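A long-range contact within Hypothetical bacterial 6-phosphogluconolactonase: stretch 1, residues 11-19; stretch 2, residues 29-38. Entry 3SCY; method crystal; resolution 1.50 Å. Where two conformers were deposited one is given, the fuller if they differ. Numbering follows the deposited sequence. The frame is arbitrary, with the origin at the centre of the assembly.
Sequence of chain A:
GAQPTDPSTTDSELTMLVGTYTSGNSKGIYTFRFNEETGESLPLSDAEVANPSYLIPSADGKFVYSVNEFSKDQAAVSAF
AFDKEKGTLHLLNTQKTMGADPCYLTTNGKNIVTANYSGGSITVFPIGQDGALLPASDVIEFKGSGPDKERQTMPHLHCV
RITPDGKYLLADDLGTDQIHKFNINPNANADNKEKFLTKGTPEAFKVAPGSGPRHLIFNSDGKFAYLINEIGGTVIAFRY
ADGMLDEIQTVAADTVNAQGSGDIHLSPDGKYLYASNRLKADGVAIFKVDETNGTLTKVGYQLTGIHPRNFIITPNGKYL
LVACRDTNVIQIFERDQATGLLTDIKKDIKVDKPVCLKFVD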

ATOM      1  N   ASP A  11     -11.462  -5.982  22.068  1.00 41.38           N
ATOM      2  CA  ASP A  11     -11.075  -4.570  21.898  1.00 40.11           C
ATOM      3  C   ASP A  11      -9.687  -4.407  21.292  1.00 44.16           C
ATOM      4  O   ASP A  11      -9.501  -3.639  20.342  1.00 46.32           O
ATOM      5  CB  ASP A  11     -11.112  -3.835  23.244  1.00 43.68           C
ATOM      6  CG  ASP A  11     -12.501  -3.619  23.801  1.00 53.71           C
ATOM      7  OD1 ASP A  11     -13.473  -3.642  23.006  1.00 54.21           O
ATOM      8  OD2 ASP A  11     -12.614  -3.375  25.014  1.00 56.48           O
ATOM      9  N   SER A  12      -8.742  -5.159  21.834  1.00 38.02           N
ATOM     10  CA  SER A  12      -7.354  -5.116  21.386  0.50 37.14           C
ATOM     11  C   SER A  12      -7.094  -6.115  20.253  1.00 37.72           C
ATOM     12  O   SER A  12      -6.005  -6.121  19.680  1.00 37.36           O
ATOM     13  CB  SER A  12      -6.433  -5.395  22.564  0.50 42.18           C
ATOM     14  OG  SER A  12      -6.741  -4.533  23.649  0.50 53.56           O
ATOM     15  N   GLU A  13      -8.099  -6.935  19.913  1.00 30.24           N
ATOM     16  CA  GLU A  13      -7.992  -7.940  18.864  1.00 28.73           C
ATOM     17  C   GLU A  13      -8.377  -7.372  17.539  1.00 31.17           C
ATOM     18  O   GLU A  13      -9.536  -7.047  17.320  1.00 32.04           O
ATOM     19  CB  GLU A  13      -8.854  -9.171  19.174  1.00 31.39           C
ATOM     20  CG  GLU A  13      -8.298 -10.013  20.313  1.00 38.05           C
ATOM     21  CD  GLU A  13      -9.044 -11.297  20.628  1.00 71.79           C
ATOM     22  OE1 GLU A  13     -10.229 -11.422  20.240  1.00 76.33           O
ATOM     23  OE2 GLU A  13      -8.441 -12.177  21.283  1.00 73.34           O
ATOM     24  N   LEU A  14      -7.407  -7.298  16.647  1.00 26.29           N
ATOM     25  CA  LEU A  14      -7.618  -6.847  15.282  1.00 24.87           C
ATOM     26  C   LEU A  14      -7.800  -8.041  14.353  1.00 27.44           C
ATOM     27  O   LEU A  14      -7.305  -9.129  14.650  1.00 25.93           O
ATOM     28  CB  LEU A  14      -6.372  -6.053  14.820  1.00 25.09           C
ATOM     29  CG  LEU A  14      -5.937  -4.808  15.617  1.00 31.42           C
ATOM     30  CD1 LEU A  14      -4.481  -4.466  15.302  1.00 30.56           C
ATOM     31  CD2 LEU A  14      -6.791  -3.605  15.239  1.00 36.80           C
ATOM     32  N   THR A  15      -8.455  -7.839  13.206  1.00 23.39           N
ATOM     33  CA  THR A  15      -8.500  -8.872  12.179  1.00 22.95           C
ATOM     34  C   THR A  15      -7.513  -8.447  11.118  1.00 24.19           C
ATOM     35  O   THR A  15      -7.604  -7.335  10.611  1.00 24.59           O
ATOM     36  CB  THR A  15      -9.900  -9.138  11.632  1.00 26.26           C
ATOM     37  OG1 THR A  15     -10.685  -9.533  12.744  1.00 25.26           O
ATOM     38  CG2 THR A  15      -9.907 -10.301  10.625  1.00 25.87           C
HETATM   39  N   MSE A  16      -6.577  -9.320  10.792  1.00 20.92           N
HETATM   40  CA  MSE A  16      -5.536  -9.022   9.824  1.00 19.23           C
HETATM   41  C   MSE A  16      -5.747  -9.848   8.551  1.00 22.58           C
HETATM   42  O   MSE A  16      -5.954 -11.061   8.620  1.00 21.44           O
HETATM   43  CB  MSE A  16      -4.158  -9.303  10.433  1.00 20.05           C
HETATM   44  CG  MSE A  16      -3.011  -9.014   9.456  1.00 21.27           C
HETATM   45 SE   MSE A  16      -1.299  -9.101  10.332  0.75 23.66          SE
HETATM   46  CE  MSE A  16      -1.163 -10.804  10.496  1.00 22.50           C
ATOM     47  N   LEU A  17      -5.617  -9.194   7.418  1.00 19.36           N
ATOM     48  CA  LEU A  17      -5.655  -9.775   6.086  1.00 18.87           C
ATOM     49  C   LEU A  17      -4.233  -9.856   5.585  1.00 20.85           C
ATOM     50  O   LEU A  17      -3.475  -8.884   5.707  1.00 19.29           O
ATOM     51  CB  LEU A  17      -6.485  -8.890   5.152  1.00 18.01           C
ATOM     52  CG  LEU A  17      -7.971  -8.709   5.511  1.00 23.03           C
ATOM     53  CD1 LEU A  17      -8.533  -7.428   4.842  1.00 24.35           C
ATOM     54  CD2 LEU A  17      -8.802  -9.863   4.932  1.00 26.63           C
ATOM     55  N   VAL A  18      -3.862 -11.002   5.001  1.00 19.63           N
ATOM     56  CA  VAL A  18      -2.525 -11.185   4.459  1.00 17.30           C
ATOM     57  C   VAL A  18      -2.621 -11.600   3.004  1.00 19.44           C
ATOM     58  O   VAL A  18      -3.130 -12.687   2.713  1.00 19.79           O
ATOM     59  CB  VAL A  18      -1.712 -12.222   5.261  1.00 20.47           C
ATOM     60  CG1 VAL A  18      -0.311 -12.401   4.661  1.00 20.44           C
ATOM     61  CG2 VAL A  18      -1.633 -11.819   6.738  1.00 20.29           C
ATOM     62  N   GLY A  19      -2.111 -10.744   2.127  1.00 16.95           N
ATOM     63  CA  GLY A  19      -1.981 -11.036   0.701  1.00 17.73           C
ATOM     64  C   GLY A  19      -0.619 -11.678   0.462  1.00 19.81           C
ATOM     65  O   GLY A  19       0.343 -11.434   1.201  1.00 20.02           O
ATOM     66  N   ILE A  29      -5.194 -15.637   0.094  1.00 20.07           N
ATOM     67  CA  ILE A  29      -5.352 -14.679   1.211  1.00 18.06           C
ATOM     68  C   ILE A  29      -5.505 -15.446   2.500  1.00 21.73           C
ATOM     69  O   ILE A  29      -6.320 -16.366   2.566  1.00 22.33           O
ATOM     70  CB  ILE A  29      -6.574 -13.729   1.000  1.00 20.61           C
ATOM     71  CG1 ILE A  29      -6.418 -12.915  -0.289  1.00 19.26           C
ATOM     72  CG2 ILE A  29      -6.740 -12.792   2.196  1.00 20.44           C
ATOM     73  CD1 ILE A  29      -7.697 -12.170  -0.704  1.00 19.92           C
ATOM     74  N   TYR A  30      -4.799 -15.007   3.536  1.00 19.18           N
ATOM     75  CA  TYR A  30      -4.879 -15.615   4.852  1.00 20.05           C
ATOM     76  C   TYR A  30      -5.371 -14.572   5.829  1.00 24.05           C
ATOM     77  O   TYR A  30      -5.020 -13.387   5.710  1.00 22.72           O
ATOM     78  CB  TYR A  30      -3.518 -16.166   5.276  1.00 20.69           C
ATOM     79  CG  TYR A  30      -3.047 -17.327   4.433  1.00 22.38           C
ATOM     80  CD1 TYR A  30      -2.334 -17.113   3.255  1.00 23.42           C
ATOM     81  CD2 TYR A  30      -3.365 -18.639   4.776  1.00 24.83           C
ATOM     82  CE1 TYR A  30      -1.938 -18.177   2.449  1.00 26.58           C
ATOM     83  CE2 TYR A  30      -2.981 -19.713   3.970  1.00 27.31           C
ATOM     84  CZ  TYR A  30      -2.242 -19.474   2.822  1.00 34.96           C
ATOM     85  OH  TYR A  30      -1.855 -20.504   2.006  1.00 38.48           O
ATOM     86  N   THR A  31      -6.206 -14.997   6.779  1.00 21.57           N
ATOM     87  CA  THR A  31      -6.721 -14.088   7.796  1.00 20.73           C
ATOM     88  C   THR A  31      -6.338 -14.584   9.186  1.00 23.56           C
ATOM     89  O   THR A  31      -6.238 -15.795   9.415  1.00 23.67           O
ATOM     90  CB  THR A  31      -8.210 -13.878   7.683  1.00 22.67           C
ATOM     91  OG1 THR A  31      -8.863 -15.132   7.833  1.00 23.33           O
ATOM     92  CG2 THR A  31      -8.618 -13.226   6.357  1.00 21.90           C
ATOM     93  N   PHE A  32      -6.105 -13.631  10.091  1.00 20.94           N
ATOM     94  CA  PHE A  32      -5.639 -13.888  11.460  1.00 21.47           C
ATOM     95  C   PHE A  32      -6.261 -12.935  12.441  1.00 26.12           C
ATOM     96  O   PHE A  32      -6.595 -11.810  12.083  1.00 25.19           O
ATOM     97  CB  PHE A  32      -4.085 -13.699  11.556  1.00 23.04           C
ATOM     98  CG  PHE A  32      -3.244 -14.571  10.650  1.00 23.35           C
ATOM     99  CD1 PHE A  32      -3.039 -14.224   9.317  1.00 24.38           C
ATOM    100  CD2 PHE A  32      -2.673 -15.743  11.123  1.00 25.97           C
ATOM    101  CE1 PHE A  32      -2.291 -15.041   8.473  1.00 25.49           C
ATOM    102  CE2 PHE A  32      -1.958 -16.588  10.266  1.00 28.77           C
ATOM    103  CZ  PHE A  32      -1.753 -16.215   8.948  1.00 25.13           C
ATOM    104  N   ARG A  33      -6.340 -13.352  13.707  1.00 24.55           N
ATOM    105  CA  ARG A  33      -6.633 -12.418  14.765  1.00 24.97           C
ATOM    106  C   ARG A  33      -5.269 -11.930  15.262  1.00 27.81           C
ATOM    107  O   ARG A  33      -4.359 -12.745  15.394  1.00 30.32           O
ATOM    108  CB  ARG A  33      -7.445 -13.055  15.901  1.00 27.20           C
ATOM    109  CG  ARG A  33      -8.195 -11.994  16.715  1.00 34.49           C
ATOM    110  CD  ARG A  33      -9.440 -11.509  15.978  1.00 41.67           C
ATOM    111  NE  ARG A  33     -10.431 -12.580  15.974  1.00 43.17           N
ATOM    112  CZ  ARG A  33     -11.484 -12.682  15.176  1.00 45.34           C
ATOM    113  NH1 ARG A  33     -11.718 -11.761  14.243  1.00 42.62           N
ATOM    114  NH2 ARG A  33     -12.295 -13.721  15.278  1.00 40.17           N
ATOM    115  N   PHE A  34      -5.092 -10.631  15.483  1.00 24.41           N
ATOM    116  CA  PHE A  34      -3.810 -10.132  16.004  1.00 23.76           C
ATOM    117  C   PHE A  34      -4.082  -9.230  17.207  1.00 27.78           C
ATOM    118  O   PHE A  34      -4.815  -8.246  17.074  1.00 26.26           O
ATOM    119  CB  PHE A  34      -2.997  -9.381  14.912  1.00 23.58           C
ATOM    120  CG  PHE A  34      -1.669  -8.888  15.461  1.00 24.22           C
ATOM    121  CD1 PHE A  34      -0.571  -9.748  15.562  1.00 26.49           C
ATOM    122  CD2 PHE A  34      -1.534  -7.587  15.935  1.00 24.82           C
ATOM    123  CE1 PHE A  34       0.636  -9.308  16.114  1.00 27.03           C
ATOM    124  CE2 PHE A  34      -0.317  -7.146  16.471  1.00 27.58           C
ATOM    125  CZ  PHE A  34       0.753  -8.013  16.569  1.00 26.64           C
ATOM    126  N   ASN A  35      -3.474  -9.541  18.368  1.00 27.12           N
ATOM    127  CA  ASN A  35      -3.691  -8.719  19.553  1.00 26.82           C
ATOM    128  C   ASN A  35      -2.661  -7.584  19.586  1.00 28.78           C
ATOM    129  O   ASN A  35      -1.465  -7.854  19.713  1.00 28.61           O
ATOM    130  CB  ASN A  35      -3.622  -9.585  20.805  1.00 31.33           C
ATOM    131  CG  ASN A  35      -4.107  -8.880  22.026  1.00 37.55           C
ATOM    132  OD1 ASN A  35      -3.694  -7.752  22.335  1.00 37.13           O
ATOM    133  ND2 ASN A  35      -5.037  -9.504  22.721  1.00 36.47           N
ATOM    134  N   GLU A  36      -3.119  -6.317  19.433  1.00 27.34           N
ATOM    135  CA  GLU A  36      -2.211  -5.156  19.378  1.00 25.79           C
ATOM    136  C   GLU A  36      -1.727  -4.718  20.783  1.00 30.52           C
ATOM    137  O   GLU A  36      -1.040  -3.708  20.883  1.00 29.01           O
ATOM    138  CB  GLU A  36      -2.807  -3.965  18.599  1.00 26.13           C
ATOM    139  CG  GLU A  36      -4.066  -3.335  19.188  1.00 29.15           C
ATOM    140  CD  GLU A  36      -4.450  -1.950  18.693  1.00 39.08           C
ATOM    141  OE1 GLU A  36      -3.748  -1.394  17.815  1.00 29.02           O
ATOM    142  OE2 GLU A  36      -5.435  -1.395  19.234  1.00 36.78           O
ATOM    143  N   GLU A  37      -2.081  -5.455  21.842  1.00 28.27           N
ATOM    144  CA  GLU A  37      -1.563  -5.118  23.188  1.00 29.29           C
ATOM    145  C   GLU A  37      -0.542  -6.185  23.618  1.00 35.89           C
ATOM    146  O   GLU A  37       0.327  -5.899  24.449  1.00 37.37           O
ATOM    147  CB  GLU A  37      -2.681  -4.942  24.257  1.00 32.21           C
ATOM    148  CG  GLU A  37      -3.625  -3.751  24.068  1.00 42.43           C
ATOM    149  CD  GLU A  37      -3.128  -2.311  24.033  1.00 54.12           C
ATOM    150  OE1 GLU A  37      -2.091  -2.013  24.666  1.00 46.45           O
ATOM    151  OE2 GLU A  37      -3.821  -1.464  23.420  1.00 41.30           O
ATOM    152  N   THR A  38      -0.618  -7.407  23.046  1.00 31.94           N
ATOM    153  CA  THR A  38       0.297  -8.504  23.407  1.00 32.20           C
ATOM    154  C   THR A  38       1.161  -9.063  22.267  1.00 33.84           C
ATOM    155  O   THR A  38       2.168  -9.719  22.550  1.00 33.25           O
ATOM    156  CB  THR A  38      -0.458  -9.692  24.006  1.00 40.18           C
ATOM    157  OG1 THR A  38      -1.278 -10.263  22.993  1.00 37.19           O
ATOM    158  CG2 THR A  38      -1.287  -9.321  25.238  1.00 39.47           C
TER
HETATM  159  O   HOH W   1      -8.058  -1.333  18.506  1.00 40.45           O
HETATM  160  O   HOH W   2      -6.168  -1.903  21.791  1.00 37.31           O
HETATM  161  O   HOH W   3      -5.446 -12.257  21.902  1.00 50.26           O

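Leu 14, Ser 12 and Met 16 cover the most surface here; Leu 14 and Met 16 follow one pattern, Ser 12 another. Leu 14 sits in a hydrogen-bonded pair with Phe 34: its N donates to Phe 34 O (2.8 Å) and its O accepts from Phe 34 N (2.8 Å). The buried side chain, on the face shared with Phe 34, brings CD1 to the edge of that ring, 4.3 Å from Phe 34 CD2, and within 3.7 Å of Glu 36 CB, so the same methyl packs against Phe 34 and Glu 36.

Met 16, a selenomethionine, repeats the pattern with Phe 32; its N lies 2.8 Å from Phe 32 O in a nearly straight hydrogen bond. Its flexible, unbranched chain carries CE to 4.1 Å from Phe 32 CD1, while Val 18 CG2 reaches Phe 32 CE1 at 3.7 Å. This face is thus built from aliphatic and aromatic groups.

At Ser 12 the backbone hydrogen bonding continues: its O accepts from Glu 36 N (2.9 Å). Its CA-to-CB bond points toward the other stretch, and OG lies 3.2 Å from Glu 37 CG. Polar residues suit this more open end: one water donates to both Glu 36 OE2 and Glu 37 OE2, and Asn 35 OD1 accepts from Glu 37 N (2.8 Å), which ties the Asn 35 side chain to the backbone that follows.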